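CSP3 (Bacillus subtilis, PDB 5FIG) is a cytosolic copper storage protein that binds Cu(I) in high capacity, probably inside its four-helix bundle, and helps protect the cell against copper toxicity. Local coordinates at residues D47-A52 with A68-I73. Sequence-based numbering, arbitrary orientation.
Sequences DICALA and ALCADI
Ile48 spreads its two branches over Leu69, Cys70 and Ile73 of the facing helix. Ile48 CG1, anti to the backbone N (chi1 -168°), lies 3.8 Å from Cys70 CA. Beyond it, Ile48 CD1 meets Leu69 CD2 at 3.6 Å. The other branch turns to Ile73: Ile48 CG2 sits 3.9 Å from Ile73 CG2 and also touches CB and CD1 of that residue. An alanine at Ile48 would probably open a gap between the helices, leaving Leu69 CD2 and Ile73 CG2 without these apolar partners. Beside this patch Cys70 reaches back across the interface, its SG anti to its own backbone N (chi1 -174°). Cys70 SG lies 3.8 Å from Cys49 SG, too far for a disulfide, and 4.1 Å from Ala52 CB. The two thiols thus stand side by side in the buried interior of the copper-free bundle, consistent with cysteines available for Cu(I). No hydrogen bond joins the segments; the contact is apolar and sulfur packing. The axes of segments 47-52 and 68-73 approach to 9.3 Å, roughly antiparallel at 157°. Cys103 of helix 89-107 packs on Cys70, and Cys74, one turn on in helix 63-81, packs on Cys49, extending the cysteine-lined interior, while Leu51 and Phe62 of a second subunit pack on Ile48 and Ile73, respectively, where helices 36-57 and 63-81 pair within the four-helix bundle.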
loop_
_atom_site.group_PDB
_atom_site.type_symbol
_atom_site.label_atom_id
_atom_site.label_comp_id
_atom_site.label_asym_id
_atom_site.label_seq_id
_atom_site.Cartn_x
_atom_site.Cartn_y
_atom_site.Cartn_z
ATOM N N ASP B 47 3.954 -2.342 6.345
ATOM C CA ASP B 47 3.762 -1.799 4.998
ATOM C C ASP B 47 4.818 -2.269 4.000
ATOM O O ASP B 47 4.513 -2.628 2.843
ATOM C CB ASP B 47 3.672 -0.251 5.022
ATOM C CG ASP B 47 2.421 0.286 5.749
ATOM O OD1 ASP B 47 1.477 -0.464 6.131
ATOM O OD2 ASP B 47 2.332 1.529 5.871
ATOM N N ILE B 48 6.091 -2.232 4.393
ATOM C CA ILE B 48 7.144 -2.651 3.477
ATOM C C ILE B 48 7.102 -4.149 3.230
ATOM O O ILE B 48 7.497 -4.602 2.157
ATOM C CB ILE B 48 8.569 -2.185 3.923
ATOM C CG1 ILE B 48 9.643 -2.350 2.845
ATOM C CG2 ILE B 48 9.094 -2.930 5.132
ATOM C CD1 ILE B 48 9.485 -1.421 1.663
ATOM N N CYS B 49 6.716 -4.914 4.248
ATOM C CA CYS B 49 6.606 -6.349 4.058
ATOM C C CYS B 49 5.542 -6.674 2.996
ATOM O O CYS B 49 5.794 -7.528 2.130
ATOM C CB CYS B 49 6.233 -7.097 5.366
ATOM S SG CYS B 49 7.628 -7.286 6.503
ATOM N N ALA B 50 4.417 -5.967 3.044
ATOM C CA ALA B 50 3.390 -6.131 2.027
ATOM C C ALA B 50 3.970 -5.791 0.630
ATOM O O ALA B 50 3.688 -6.461 -0.380
ATOM C CB ALA B 50 2.211 -5.258 2.345
ATOM N N LEU B 51 4.738 -4.692 0.547
ATOM C CA LEU B 51 5.339 -4.329 -0.741
ATOM C C LEU B 51 6.313 -5.390 -1.278
ATOM O O LEU B 51 6.397 -5.649 -2.497
ATOM C CB LEU B 51 6.064 -2.971 -0.632
ATOM C CG LEU B 51 6.685 -2.426 -1.921
ATOM C CD1 LEU B 51 5.607 -1.964 -2.854
ATOM C CD2 LEU B 51 7.638 -1.255 -1.628
ATOM N N ALA B 52 7.129 -5.936 -0.379
ATOM C CA ALA B 52 8.090 -6.979 -0.762
ATOM C C ALA B 52 7.393 -8.216 -1.272
ATOM O O ALA B 52 7.765 -8.780 -2.308
ATOM C CB ALA B 52 9.009 -7.311 0.409
ATOM N N ALA B 68 15.962 -5.840 0.022
ATOM C CA ALA B 68 17.033 -5.270 0.840
ATOM C C ALA B 68 16.468 -4.166 1.780
ATOM O O ALA B 68 16.841 -4.090 2.957
ATOM C CB ALA B 68 18.155 -4.738 -0.018
ATOM N N LEU B 69 15.582 -3.314 1.249
ATOM C CA LEU B 69 14.943 -2.275 2.083
ATOM C C LEU B 69 14.095 -2.881 3.183
ATOM O O LEU B 69 14.144 -2.448 4.342
ATOM C CB LEU B 69 14.069 -1.308 1.216
ATOM C CG LEU B 69 13.235 -0.292 1.966
ATOM C CD1 LEU B 69 14.127 0.639 2.779
ATOM C CD2 LEU B 69 12.418 0.505 0.955
ATOM N N CYS B 70 13.332 -3.908 2.832
ATOM C CA CYS B 70 12.524 -4.599 3.774
ATOM C C CYS B 70 13.394 -5.146 4.913
ATOM O O CYS B 70 12.992 -5.056 6.086
ATOM C CB CYS B 70 11.692 -5.685 3.081
ATOM S SG CYS B 70 10.484 -6.516 4.145
ATOM N N ALA B 71 14.547 -5.690 4.582
ATOM C CA ALA B 71 15.425 -6.258 5.628
ATOM C C ALA B 71 15.878 -5.178 6.595
ATOM O O ALA B 71 15.890 -5.384 7.799
ATOM C CB ALA B 71 16.621 -6.969 5.021
ATOM N N ASP B 72 16.237 -4.021 6.045
ATOM C CA ASP B 72 16.680 -2.892 6.878
ATOM C C ASP B 72 15.604 -2.423 7.839
ATOM O O ASP B 72 15.876 -2.190 9.018
ATOM C CB ASP B 72 17.154 -1.733 6.020
ATOM C CG ASP B 72 18.455 -2.023 5.279
ATOM O OD1 ASP B 72 19.231 -2.920 5.647
ATOM O OD2 ASP B 72 18.754 -1.299 4.311
ATOM N N ILE B 73 14.372 -2.274 7.327
ATOM C CA ILE B 73 13.255 -1.815 8.142
ATOM C C ILE B 73 12.883 -2.896 9.180
ATOM O O ILE B 73 12.687 -2.575 10.370
ATOM C CB ILE B 73 12.044 -1.448 7.296
ATOM C CG1 ILE B 73 12.493 -0.258 6.432
ATOM C CG2 ILE B 73 10.838 -1.148 8.165
ATOM C CD1 ILE B 73 11.472 0.216 5.463
#